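Local coordinates for protein MJ1225 (Methanocaldococcus jannaschii, PDB 3KH5) that is of unknown function but binds AMP and ADP with its four CBS domains and probably senses adenine nucleotides, as a putative archaeal homologue of gamma-AMPK, at residues D232-K237 against N252-L257; K47-I52 against E88-N93; R156-A161 against R181-S186. All coordinates share one frame; numbering follows the deposited sequence.

Contact 1 (D232-K237 against N252-L257); sequences DVITAK and NDIGAL. With AMP (adenosine monophosphate), chain C.
Ile-234 and Ile-254 come together over one face of the adenine of AMP, while Val-233 CG1 lies against the opposite face, 3.6 Å from AMP N1. The sandwich belongs to a CBS domain, the fourth in the chain, and here the adenine is held by aliphatic carbons on its faces and backbone groups at its edge. On the first face, Ile-254 CG2 overhangs the rim of the base between N7 and the amino group, 3.6 Å from AMP N7, and the tip of Ile-234 lies beyond N1. At the Watson-Crick edge the backbone of Ile-234 bonds twice, its N donating to AMP N1 (2.8 Å, 167° at the hydrogen) and its O accepting from AMP N6. The second hydrogen of that amino group goes to Ala-256 O, 3.0 Å from AMP N6, so both segments hold the exocyclic nitrogen and fix the rotation of the base. Three nearly straight bonds of this kind would suit adenine and would not be met by a guanine edge.

In Ile-254, CG2 is anti to the backbone N (CG1 at chi1 -76°); this turns the CG2 branch to the N7 rim of the purine and sends CG1 and CD1 to the neighbouring segment. There Ile-254 CD1 meets Ile-234 CD1 at 3.5 Å, tighter than ordinary van der Waals contact. Helix 242-252 covers this side, with Ile-248 against Ile-234 and Ile-245 against both Ala-236 and Leu-257. Leu-257 packs against the backbone that holds the base: its CG lies 3.6 Å from Ile-234 O, the same carbonyl that takes the adenine amino group. Farther along, Leu-257 CD2 packs on Ile-234 CG2 at 3.9 Å and reaches Thr-235 O at 3.7 Å.

Contact 2 (K47-I52 against E88-N93); sequences KVVGII and EIMEEN. With ADP (adenosine-5'-diphosphate), chain D; AMP (adenosine monophosphate), chain F.
Ile-51 and Glu-91 face each other as an antiparallel hydrogen-bonded pair, a single bridge at the edge of an ADP pocket that joins a strand of the first CBS domain to the loop opening the second. Ile-51 N donates to Glu-91 O at 3.0 Å, and Glu-91 N returns a bond to Ile-51 O at 2.9 Å. With CG1 anti to the backbone N (chi1 -169°), the two branches of Ile-51 spread over one face of the ADP adenine: CG2 stands over C4, 3.7 Å from it, and CD1 over the rim beside N7. Glu-91 serves the sugar with its methylene carbon, CG lying 3.2 Å from ADP O2', whereas its carboxylate turns to a salt bridge with Lys-66. An alanine in place of Ile-51 would probably open a gap against this face of the adenine and leave the base less firmly held there.

Around this pair, Met-90 runs extended past Gly-50, its SD 3.9 Å from Gly-50 CA and its CE against Val-49 O; a CB on Gly-50 would collide with that sulphur. Beyond Met-90, Ile-52 CD1 packs on Ile-89 CG1 at 3.6 Å, and Ile-57 and Phe-60 of helix 54-63 cover Ile-89. A water donates both to Val-49 O and to Glu-92 OE2, linking the two segments at one end of the contact. Val-49 and Gly-50 form a classic beta bulge opposite Val-40 of strand 37-41. At the far end Glu-88 takes the amino group of a second nucleotide, AMP, with its backbone O and its OE1, the latter 3.1 Å from AMP N6. The chemistry is thus divided: the Ile-51 and Glu-91 backbones bond to each other across the bridge, the Glu-91 charge is likely to be balanced by Lys-66, and ADP meets mainly carbon from these two residues.

Contact 3 (R156-A161 against R181-S186); sequences RDVIVA and RLPVVS. With ADP (adenosine-5'-diphosphate), chain E; AMP (adenosine monophosphate), chain C.
In the third CBS domain the loop that carries Ile-159 and Ala-161 is laid across strand 181-186, against Leu-182 to Val-185, beside a bound ADP. The join is a single backbone bridge: Ala-161 N donates to Pro-183 O (2.9 Å, 171°), and Ala-161 O accepts from Val-185 N. Val-160 crosses Val-185 at about a right angle, CG1 lying 3.6 Å from Val-185 CB, and Val-158 CG1 rests on Pro-183 CG. The Ile-159 and Leu-182 side chains lie alongside each other, with Leu-182 CD2 near the amino group, 3.6 Å from ADP N6.

Ile-159 holds the adenine edge with its backbone, its N donating to ADP N1 at 2.8 Å and its O accepting from ADP N6; Arg-181 O takes the other hydrogen of that amino group. The Arg-181 guanidinium serves two nucleotides: NE and NH2 both donate to ADP O1B, NH2 at 2.7 Å, while NH1 donates to AMP O3P at 2.6 Å. One cation thus lies between two phosphate groups and probably eases their repulsion.

Helix 167-177 covers Leu-182 with Val-170, Thr-173 and Met-174. Strand 189-195 pairs with strand 181-186, and Ile-266 and Ile-269 of strand 266-271 touch Val-158, Pro-183 and Val-185, bringing the fourth CBS domain against the third.

How the contacts relate
From the N terminus the first closure is contact 2, where segment 47-52, on strand 48-53, meets 88-93 across 35 mostly helical residues and so ties the first CBS range to the second. Contact 3 closes a shorter loop inside the third range, around helix 167-177, and contact 1 does the same in the fourth, around helix 242-252. The three follow one another in series; none nests or crosses. Contacts 1 and 3 touch, Arg-181 NH2 lying 3.6 Å from Gly-255 CA, and share AMP between them, which links the third and fourth CBS ranges. Contact 2 stands apart across the chain's centre, its centre about 30 Å from that of contact 1.

Contact 1 (D232-K237 against N252-L257)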
loop_
_atom_site.group_PDB
_atom_site.type_symbol
_atom_site.label_atom_id
_atom_site.label_comp_id
_atom_site.label_asym_id
_atom_site.label_seq_id
_atom_site.Cartn_x
_atom_site.Cartn_y
_atom_site.Cartn_z
ATOM N N ASP A 232 14.859 -6.670 10.171
ATOM C CA ASP A 232 15.637 -5.463 10.342
ATOM C C ASP A 232 14.928 -4.255 9.756
ATOM O O ASP A 232 14.818 -4.093 8.537
ATOM C CB ASP A 232 17.053 -5.668 9.819
ATOM C CG ASP A 232 17.807 -6.704 10.632
ATOM O OD1 ASP A 232 18.286 -6.381 11.743
ATOM O OD2 ASP A 232 17.898 -7.860 10.169
ATOM N N VAL A 233 14.439 -3.418 10.665
ATOM C CA VAL A 233 13.520 -2.352 10.319
ATOM C C VAL A 233 14.232 -1.009 10.380
ATOM O O VAL A 233 15.044 -0.768 11.276
ATOM C CB VAL A 233 12.308 -2.334 11.281
ATOM C CG1 VAL A 233 11.190 -1.473 10.719
ATOM C CG2 VAL A 233 11.801 -3.742 11.530
ATOM N N ILE A 234 13.939 -0.148 9.409
ATOM C CA ILE A 234 14.356 1.247 9.463
ATOM C C ILE A 234 13.352 1.980 10.348
ATOM O O ILE A 234 12.151 2.008 10.050
ATOM C CB ILE A 234 14.422 1.877 8.055
ATOM C CG1 ILE A 234 15.473 1.154 7.202
ATOM C CG2 ILE A 234 14.738 3.371 8.145
ATOM C CD1 ILE A 234 15.308 1.338 5.712
ATOM N N THR A 235 13.852 2.553 11.440
ATOM C CA THR A 235 13.019 3.156 12.479
ATOM C C THR A 235 13.297 4.649 12.621
ATOM O O THR A 235 14.323 5.141 12.147
ATOM C CB THR A 235 13.270 2.482 13.851
ATOM O OG1 THR A 235 14.629 2.698 14.255
ATOM C CG2 THR A 235 13.001 0.990 13.780
ATOM N N ALA A 236 12.378 5.366 13.261
ATOM C CA ALA A 236 12.632 6.738 13.683
ATOM C C ALA A 236 12.648 6.777 15.209
ATOM O O ALA A 236 12.333 5.776 15.858
ATOM C CB ALA A 236 11.572 7.679 13.122
ATOM N N LYS A 237 13.041 7.907 15.786
ATOM C CA LYS A 237 12.939 8.092 17.231
ATOM C C LYS A 237 12.565 9.534 17.527
ATOM O O LYS A 237 12.843 10.426 16.725
ATOM C CB LYS A 237 14.231 7.671 17.965
ATOM C CG LYS A 237 15.513 8.381 17.513
ATOM C CD LYS A 237 16.684 8.187 18.489
ATOM C CE LYS A 237 17.486 6.912 18.218
ATOM N NZ LYS A 237 17.010 5.744 19.048
ATOM N N ASN A 252 14.106 5.871 -0.504
ATOM C CA ASN A 252 14.037 4.424 -0.324
ATOM C C ASN A 252 12.707 3.784 -0.725
ATOM O O ASN A 252 12.528 2.569 -0.570
ATOM C CB ASN A 252 14.367 4.076 1.125
ATOM C CG ASN A 252 15.840 4.210 1.426
ATOM O OD1 ASN A 252 16.645 3.395 0.979
ATOM N ND2 ASN A 252 16.206 5.233 2.197
ATOM N N ASP A 253 11.784 4.594 -1.240
ATOM C CA ASP A 253 10.432 4.123 -1.530
ATOM C C ASP A 253 9.865 3.346 -0.338
ATOM O O ASP A 253 9.379 2.225 -0.501
ATOM C CB ASP A 253 10.420 3.207 -2.765
ATOM C CG ASP A 253 10.627 3.953 -4.071
ATOM O OD1 ASP A 253 10.100 5.080 -4.233
ATOM O OD2 ASP A 253 11.307 3.391 -4.961
ATOM N N ILE A 254 9.967 3.924 0.856
ATOM C CA ILE A 254 9.401 3.334 2.063
ATOM C C ILE A 254 8.355 4.346 2.517
ATOM O O ILE A 254 8.557 5.551 2.354
ATOM C CB ILE A 254 10.507 3.115 3.136
ATOM C CG1 ILE A 254 11.371 1.903 2.767
ATOM C CG2 ILE A 254 9.914 2.928 4.544
ATOM C CD1 ILE A 254 12.736 1.880 3.455
ATOM N N GLY A 255 7.231 3.876 3.046
ATOM C CA GLY A 255 6.153 4.787 3.425
ATOM C C GLY A 255 5.955 4.955 4.916
ATOM O O GLY A 255 5.240 5.857 5.339
ATOM N N ALA A 256 6.584 4.090 5.710
ATOM C CA ALA A 256 6.353 4.061 7.153
ATOM C C ALA A 256 7.582 3.632 7.953
ATOM O O ALA A 256 8.229 2.634 7.626
ATOM C CB ALA A 256 5.171 3.148 7.478
ATOM N N LEU A 257 7.895 4.396 8.999
ATOM C CA LEU A 257 8.912 4.004 9.974
ATOM C C LEU A 257 8.282 3.867 11.365
ATOM O O LEU A 257 7.618 4.794 11.838
ATOM C CB LEU A 257 10.071 5.014 10.019
ATOM C CG LEU A 257 11.047 5.182 8.846
ATOM C CD1 LEU A 257 10.360 5.713 7.589
ATOM C CD2 LEU A 257 12.183 6.122 9.241
HETATM P P AMP C . 6.033 -1.289 1.003
HETATM O O1P AMP C . 6.010 -0.943 -0.441
HETATM O O2P AMP C . 4.616 -1.903 1.476
HETATM O O3P AMP C . 6.262 0.011 1.945
HETATM O "O5'" AMP C . 7.145 -2.375 1.398
HETATM C "C5'" AMP C . 8.128 -2.887 0.466
HETATM C "C4'" AMP C . 9.199 -3.672 1.227
HETATM O "O4'" AMP C . 9.806 -2.713 2.139
HETATM C "C3'" AMP C . 8.479 -4.733 2.081
HETATM O "O3'" AMP C . 9.229 -5.965 2.101
HETATM C "C2'" AMP C . 8.465 -4.108 3.474
HETATM O "O2'" AMP C . 8.536 -5.128 4.477
HETATM C "C1'" AMP C . 9.740 -3.258 3.466
HETATM N N9 AMP C . 9.680 -2.124 4.435
HETATM C C8 AMP C . 8.699 -1.224 4.557
HETATM N N7 AMP C . 8.996 -0.364 5.531
HETATM C C5 AMP C . 10.174 -0.722 6.030
HETATM C C6 AMP C . 10.976 -0.212 7.039
HETATM N N6 AMP C . 10.587 0.859 7.728
HETATM N N1 AMP C . 12.149 -0.819 7.304
HETATM C C2 AMP C . 12.545 -1.889 6.619
HETATM N N3 AMP C . 11.800 -2.399 5.648
HETATM C C4 AMP C . 10.616 -1.837 5.334
#

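Contact 2 (K47-I52 against E88-N93)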
loop_
_atom_site.group_PDB
_atom_site.type_symbol
_atom_site.label_atom_id
_atom_site.label_comp_id
_atom_site.label_asym_id
_atom_site.label_seq_id
_atom_site.Cartn_x
_atom_site.Cartn_y
_atom_site.Cartn_z
ATOM N N LYS A 47 -10.577 5.572 -20.175
ATOM C CA LYS A 47 -11.258 6.138 -19.016
ATOM C C LYS A 47 -10.999 5.302 -17.771
ATOM O O LYS A 47 -11.038 4.071 -17.824
ATOM C CB LYS A 47 -12.762 6.256 -19.265
ATOM C CG LYS A 47 -13.135 7.372 -20.223
ATOM C CD LYS A 47 -14.609 7.340 -20.592
ATOM C CE LYS A 47 -14.903 8.340 -21.703
ATOM N NZ LYS A 47 -16.327 8.307 -22.138
ATOM N N VAL A 48 -10.732 5.984 -16.660
ATOM C CA VAL A 48 -10.533 5.329 -15.368
ATOM C C VAL A 48 -11.864 4.791 -14.859
ATOM O O VAL A 48 -12.801 5.556 -14.611
ATOM C CB VAL A 48 -9.918 6.289 -14.316
ATOM C CG1 VAL A 48 -9.786 5.597 -12.956
ATOM C CG2 VAL A 48 -8.563 6.796 -14.783
ATOM N N VAL A 49 -11.947 3.472 -14.723
ATOM C CA VAL A 49 -13.165 2.831 -14.239
ATOM C C VAL A 49 -12.936 2.096 -12.921
ATOM O O VAL A 49 -13.880 1.572 -12.330
ATOM C CB VAL A 49 -13.794 1.868 -15.292
ATOM C CG1 VAL A 49 -14.186 2.621 -16.564
ATOM C CG2 VAL A 49 -12.856 0.697 -15.607
ATOM N N GLY A 50 -11.692 2.058 -12.457
ATOM C CA GLY A 50 -11.379 1.364 -11.209
ATOM C C GLY A 50 -9.930 1.528 -10.809
ATOM O O GLY A 50 -9.158 2.186 -11.508
ATOM N N ILE A 51 -9.569 0.938 -9.672
ATOM C CA ILE A 51 -8.189 0.910 -9.193
ATOM C C ILE A 51 -8.004 -0.341 -8.329
ATOM O O ILE A 51 -8.931 -0.764 -7.633
ATOM C CB ILE A 51 -7.816 2.216 -8.426
ATOM C CG1 ILE A 51 -6.305 2.298 -8.163
ATOM C CG2 ILE A 51 -8.643 2.371 -7.139
ATOM C CD1 ILE A 51 -5.792 3.714 -7.915
ATOM N N ILE A 52 -6.823 -0.946 -8.397
ATOM C CA ILE A 52 -6.531 -2.162 -7.641
ATOM C C ILE A 52 -5.133 -2.049 -7.051
ATOM O O ILE A 52 -4.176 -1.724 -7.762
ATOM C CB ILE A 52 -6.691 -3.439 -8.525
ATOM C CG1 ILE A 52 -6.557 -4.719 -7.693
ATOM C CG2 ILE A 52 -5.719 -3.443 -9.718
ATOM C CD1 ILE A 52 -7.902 -5.274 -7.226
ATOM N N GLU A 88 -14.008 -7.899 -10.632
ATOM C CA GLU A 88 -14.655 -8.523 -9.474
ATOM C C GLU A 88 -14.143 -8.009 -8.122
ATOM O O GLU A 88 -14.879 -8.054 -7.134
ATOM C CB GLU A 88 -14.561 -10.057 -9.521
ATOM C CG GLU A 88 -15.440 -10.731 -10.585
ATOM C CD GLU A 88 -16.939 -10.725 -10.267
ATOM O OE1 GLU A 88 -17.326 -10.520 -9.093
ATOM O OE2 GLU A 88 -17.733 -10.939 -11.210
ATOM N N ILE A 89 -12.899 -7.528 -8.075
ATOM C CA ILE A 89 -12.290 -7.102 -6.804
ATOM C C ILE A 89 -11.704 -5.682 -6.781
ATOM O O ILE A 89 -11.193 -5.241 -5.747
ATOM C CB ILE A 89 -11.226 -8.125 -6.274
ATOM C CG1 ILE A 89 -10.010 -8.217 -7.209
ATOM C CG2 ILE A 89 -11.863 -9.496 -6.020
ATOM C CD1 ILE A 89 -8.767 -8.808 -6.547
ATOM N N MET A 90 -11.771 -4.972 -7.903
ATOM C CA MET A 90 -11.270 -3.603 -7.948
ATOM C C MET A 90 -12.175 -2.647 -7.168
ATOM O O MET A 90 -13.374 -2.901 -7.001
ATOM C CB MET A 90 -11.109 -3.129 -9.397
ATOM C CG MET A 90 -12.422 -2.852 -10.130
ATOM S SD MET A 90 -12.156 -2.390 -11.848
ATOM C CE MET A 90 -13.825 -2.035 -12.402
ATOM N N GLU A 91 -11.599 -1.552 -6.692
ATOM C CA GLU A 91 -12.414 -0.470 -6.179
ATOM C C GLU A 91 -12.931 0.371 -7.342
ATOM O O GLU A 91 -12.165 0.750 -8.230
ATOM C CB GLU A 91 -11.621 0.352 -5.172
ATOM C CG GLU A 91 -11.408 -0.412 -3.860
ATOM C CD GLU A 91 -12.712 -0.613 -3.104
ATOM O OE1 GLU A 91 -13.416 0.403 -2.898
ATOM O OE2 GLU A 91 -13.030 -1.763 -2.712
ATOM N N GLU A 92 -14.238 0.617 -7.360
ATOM C CA GLU A 92 -14.848 1.521 -8.344
ATOM C C GLU A 92 -15.091 2.861 -7.631
ATOM O O GLU A 92 -14.728 2.988 -6.459
ATOM C CB GLU A 92 -16.131 0.905 -8.916
ATOM C CG GLU A 92 -15.933 -0.528 -9.441
ATOM C CD GLU A 92 -17.156 -1.086 -10.148
ATOM O OE1 GLU A 92 -17.574 -2.218 -9.818
ATOM O OE2 GLU A 92 -17.703 -0.395 -11.037
ATOM N N ASN A 93 -15.667 3.868 -8.288
ATOM C CA ASN A 93 -15.807 5.184 -7.628
ATOM C C ASN A 93 -14.432 5.702 -7.187
ATOM O O ASN A 93 -14.216 6.020 -6.012
ATOM C CB ASN A 93 -16.757 5.086 -6.410
ATOM C CG ASN A 93 -17.321 6.445 -5.992
ATOM O OD1 ASN A 93 -17.129 7.459 -6.669
ATOM N ND2 ASN A 93 -18.037 6.467 -4.871
HETATM P PB ADP D . -3.458 3.906 -0.093
HETATM O O1B ADP D . -3.678 4.345 1.314
HETATM O O2B ADP D . -1.897 3.529 -0.363
HETATM O O3B ADP D . -3.834 5.023 -1.202
HETATM P PA ADP D . -3.722 1.269 -0.109
HETATM O O1A ADP D . -3.987 0.594 1.181
HETATM O O2A ADP D . -3.335 0.300 -1.361
HETATM O O3A ADP D . -4.347 2.667 -0.517
HETATM O "O5'" ADP D . -5.247 0.802 -0.535
HETATM C "C5'" ADP D . -6.397 0.774 0.366
HETATM C "C4'" ADP D . -7.751 0.739 -0.409
HETATM O "O4'" ADP D . -7.964 2.063 -0.995
HETATM C "C3'" ADP D . -7.828 -0.280 -1.566
HETATM O "O3'" ADP D . -9.132 -0.875 -1.575
HETATM C "C2'" ADP D . -7.606 0.586 -2.810
HETATM O "O2'" ADP D . -8.243 0.038 -3.976
HETATM C "C1'" ADP D . -8.277 1.891 -2.399
HETATM N N9 ADP D . -7.723 3.047 -3.164
HETATM C C8 ADP D . -6.445 3.394 -3.358
HETATM N N7 ADP D . -6.397 4.505 -4.104
HETATM C C5 ADP D . -7.648 4.860 -4.381
HETATM C C6 ADP D . -8.232 5.898 -5.095
HETATM N N6 ADP D . -7.485 6.819 -5.695
HETATM N N1 ADP D . -9.574 5.952 -5.171
HETATM C C2 ADP D . -10.342 5.044 -4.581
HETATM N N3 ADP D . -9.816 4.043 -3.893
HETATM C C4 ADP D . -8.483 3.933 -3.781
HETATM P P AMP F . -22.601 -16.242 -7.511
HETATM O O1P AMP F . -23.787 -15.361 -7.620
HETATM O O2P AMP F . -21.286 -15.598 -8.209
HETATM O O3P AMP F . -22.835 -17.652 -8.265
HETATM O "O5'" AMP F . -22.224 -16.621 -5.998
HETATM C "C5'" AMP F . -20.893 -17.013 -5.682
HETATM C "C4'" AMP F . -20.614 -16.949 -4.163
HETATM O "O4'" AMP F . -19.350 -16.252 -3.937
HETATM C "C3'" AMP F . -21.658 -16.199 -3.323
HETATM O "O3'" AMP F . -21.679 -16.717 -1.983
HETATM C "C2'" AMP F . -21.151 -14.759 -3.352
HETATM O "O2'" AMP F . -21.501 -14.087 -2.136
HETATM C "C1'" AMP F . -19.628 -14.911 -3.430
HETATM N N9 AMP F . -18.997 -13.933 -4.354
HETATM C C8 AMP F . -19.113 -13.906 -5.684
HETATM N N7 AMP F . -18.400 -12.890 -6.170
HETATM C C5 AMP F . -17.822 -12.273 -5.147
HETATM C C6 AMP F . -16.977 -11.174 -5.036
HETATM N N6 AMP F . -16.591 -10.509 -6.120
HETATM N N1 AMP F . -16.558 -10.793 -3.815
HETATM C C2 AMP F . -16.940 -11.451 -2.725
HETATM N N3 AMP F . -17.745 -12.503 -2.800
HETATM C C4 AMP F . -18.199 -12.936 -3.990
HETATM O O HOH W 1 -16.728 1.313 -12.784
#

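Contact 3 (R156-A161 against R181-S186)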
loop_
_atom_site.group_PDB
_atom_site.type_symbol
_atom_site.label_atom_id
_atom_site.label_comp_id
_atom_site.label_asym_id
_atom_site.label_seq_id
_atom_site.Cartn_x
_atom_site.Cartn_y
_atom_site.Cartn_z
ATOM N N ARG A 156 0.506 7.835 17.754
ATOM C CA ARG A 156 0.866 7.258 19.036
ATOM C C ARG A 156 0.235 5.880 19.271
ATOM O O ARG A 156 0.898 4.969 19.780
ATOM C CB ARG A 156 0.529 8.269 20.163
ATOM C CG ARG A 156 0.372 7.675 21.569
ATOM C CD ARG A 156 -1.022 7.078 21.776
ATOM N NE ARG A 156 -1.868 7.866 22.685
ATOM C CZ ARG A 156 -3.033 8.428 22.360
ATOM N NH1 ARG A 156 -3.526 8.315 21.129
ATOM N NH2 ARG A 156 -3.709 9.119 23.273
ATOM N N ASP A 157 -1.041 5.730 18.913
ATOM C CA ASP A 157 -1.716 4.442 19.093
ATOM C C ASP A 157 -1.449 3.558 17.885
ATOM O O ASP A 157 -2.038 3.750 16.819
ATOM C CB ASP A 157 -3.222 4.628 19.326
ATOM C CG ASP A 157 -3.550 5.064 20.755
ATOM O OD1 ASP A 157 -2.683 4.918 21.670
ATOM O OD2 ASP A 157 -4.692 5.545 20.965
ATOM N N VAL A 158 -0.547 2.596 18.063
ATOM C CA VAL A 158 -0.089 1.745 16.968
ATOM C C VAL A 158 -0.818 0.406 16.949
ATOM O O VAL A 158 -0.907 -0.286 17.968
ATOM C CB VAL A 158 1.440 1.485 17.032
ATOM C CG1 VAL A 158 1.956 0.961 15.693
ATOM C CG2 VAL A 158 2.186 2.746 17.422
ATOM N N ILE A 159 -1.340 0.065 15.775
ATOM C CA ILE A 159 -1.854 -1.270 15.498
ATOM C C ILE A 159 -0.703 -2.141 15.000
ATOM O O ILE A 159 0.085 -1.735 14.137
ATOM C CB ILE A 159 -2.998 -1.230 14.466
ATOM C CG1 ILE A 159 -4.148 -0.331 14.957
ATOM C CG2 ILE A 159 -3.478 -2.641 14.123
ATOM C CD1 ILE A 159 -5.066 -0.951 16.042
ATOM N N VAL A 160 -0.644 -3.353 15.531
ATOM C CA VAL A 160 0.580 -4.116 15.568
ATOM C C VAL A 160 0.290 -5.594 15.249
ATOM O O VAL A 160 -0.837 -6.058 15.433
ATOM C CB VAL A 160 1.221 -3.873 16.981
ATOM C CG1 VAL A 160 1.797 -5.183 17.663
ATOM C CG2 VAL A 160 2.254 -2.750 16.936
ATOM N N ALA A 161 1.284 -6.312 14.728
ATOM C CA ALA A 161 1.188 -7.764 14.563
ATOM C C ALA A 161 2.182 -8.425 15.516
ATOM O O ALA A 161 3.000 -7.731 16.119
ATOM C CB ALA A 161 1.476 -8.156 13.122
ATOM N N ARG A 181 1.101 -1.294 6.455
ATOM C CA ARG A 181 2.292 -1.697 7.216
ATOM C C ARG A 181 2.021 -1.812 8.722
ATOM O O ARG A 181 1.518 -0.881 9.368
ATOM C CB ARG A 181 3.504 -0.786 6.934
ATOM C CG ARG A 181 3.228 0.365 5.937
ATOM C CD ARG A 181 3.741 0.278 4.494
ATOM N NE ARG A 181 3.292 1.575 4.003
ATOM C CZ ARG A 181 3.484 2.153 2.806
ATOM N NH1 ARG A 181 4.217 1.581 1.802
ATOM N NH2 ARG A 181 2.928 3.375 2.629
ATOM N N LEU A 182 2.356 -2.982 9.259
ATOM C CA LEU A 182 2.219 -3.255 10.679
ATOM C C LEU A 182 3.588 -3.552 11.275
ATOM O O LEU A 182 4.314 -4.413 10.766
ATOM C CB LEU A 182 1.269 -4.438 10.917
ATOM C CG LEU A 182 -0.164 -4.359 10.366
ATOM C CD1 LEU A 182 -0.920 -5.650 10.653
ATOM C CD2 LEU A 182 -0.936 -3.161 10.917
ATOM N N PRO A 183 3.960 -2.822 12.339
ATOM C CA PRO A 183 5.140 -3.233 13.094
ATOM C C PRO A 183 4.879 -4.588 13.754
ATOM O O PRO A 183 3.747 -4.857 14.177
ATOM C CB PRO A 183 5.276 -2.139 14.161
ATOM C CG PRO A 183 4.502 -0.972 13.636
ATOM C CD PRO A 183 3.379 -1.566 12.849
ATOM N N VAL A 184 5.895 -5.446 13.804
ATOM C CA VAL A 184 5.764 -6.722 14.502
ATOM C C VAL A 184 6.425 -6.549 15.867
ATOM O O VAL A 184 7.578 -6.119 15.960
ATOM C CB VAL A 184 6.362 -7.908 13.699
ATOM C CG1 VAL A 184 5.998 -9.233 14.345
ATOM C CG2 VAL A 184 5.880 -7.879 12.244
ATOM N N VAL A 185 5.669 -6.845 16.918
ATOM C CA VAL A 185 6.073 -6.546 18.289
ATOM C C VAL A 185 5.982 -7.818 19.126
ATOM O O VAL A 185 5.026 -8.583 18.993
ATOM C CB VAL A 185 5.184 -5.421 18.893
ATOM C CG1 VAL A 185 5.454 -5.231 20.383
ATOM C CG2 VAL A 185 5.408 -4.109 18.149
ATOM N N SER A 186 6.985 -8.044 19.969
ATOM C CA SER A 186 7.024 -9.204 20.857
ATOM C C SER A 186 7.494 -8.744 22.231
ATOM O O SER A 186 8.589 -8.188 22.351
ATOM C CB SER A 186 7.985 -10.256 20.293
ATOM O OG SER A 186 7.948 -11.452 21.061
HETATM P PB ADP E . 0.052 2.917 5.656
HETATM O O1B ADP E . 1.138 3.219 4.688
HETATM O O2B ADP E . 0.495 1.774 6.758
HETATM O O3B ADP E . -1.298 2.348 4.968
HETATM P PA ADP E . -1.124 5.525 5.993
HETATM O O1A ADP E . -0.291 6.596 5.394
HETATM O O2A ADP E . -2.329 5.017 5.051
HETATM O O3A ADP E . -0.293 4.231 6.497
HETATM O "O5'" ADP E . -1.689 5.967 7.414
HETATM C "C5'" ADP E . -2.694 6.979 7.607
HETATM C "C4'" ADP E . -2.630 7.366 9.109
HETATM O "O4'" ADP E . -2.722 6.130 9.891
HETATM C "C3'" ADP E . -1.297 8.036 9.491
HETATM O "O3'" ADP E . -1.530 9.019 10.506
HETATM C "C2'" ADP E . -0.454 6.884 10.046
HETATM O "O2'" ADP E . 0.490 7.344 11.028
HETATM C "C1'" ADP E . -1.510 5.966 10.682
HETATM N N9 ADP E . -1.037 4.536 10.687
HETATM C C8 ADP E . -0.419 3.883 9.696
HETATM N N7 ADP E . -0.145 2.634 10.078
HETATM C C5 ADP E . -0.585 2.482 11.319
HETATM C C6 ADP E . -0.580 1.419 12.219
HETATM N N6 ADP E . -0.048 0.243 11.888
HETATM N N1 ADP E . -1.128 1.604 13.431
HETATM C C2 ADP E . -1.659 2.775 13.770
HETATM N N3 ADP E . -1.678 3.804 12.932
HETATM C C4 ADP E . -1.151 3.689 11.704
HETATM P P AMP C . 6.033 -1.289 1.003
HETATM O O1P AMP C . 6.010 -0.943 -0.441
HETATM O O2P AMP C . 4.616 -1.903 1.476
HETATM O O3P AMP C . 6.262 0.011 1.945
HETATM O "O5'" AMP C . 7.145 -2.375 1.398
HETATM C "C5'" AMP C . 8.128 -2.887 0.466
HETATM C "C4'" AMP C . 9.199 -3.672 1.227
HETATM O "O4'" AMP C . 9.806 -2.713 2.139
HETATM C "C3'" AMP C . 8.479 -4.733 2.081
HETATM O "O3'" AMP C . 9.229 -5.965 2.101
HETATM C "C2'" AMP C . 8.465 -4.108 3.474
HETATM O "O2'" AMP C . 8.536 -5.128 4.477
HETATM C "C1'" AMP C . 9.740 -3.258 3.466
HETATM N N9 AMP C . 9.680 -2.124 4.435
HETATM C C8 AMP C . 8.699 -1.224 4.557
HETATM N N7 AMP C . 8.996 -0.364 5.531
HETATM C C5 AMP C . 10.174 -0.722 6.030
HETATM C C6 AMP C . 10.976 -0.212 7.039
HETATM N N6 AMP C . 10.587 0.859 7.728
HETATM N N1 AMP C . 12.149 -0.819 7.304
HETATM C C2 AMP C . 12.545 -1.889 6.619
HETATM N N3 AMP C . 11.800 -2.399 5.648
HETATM C C4 AMP C . 10.616 -1.837 5.334
#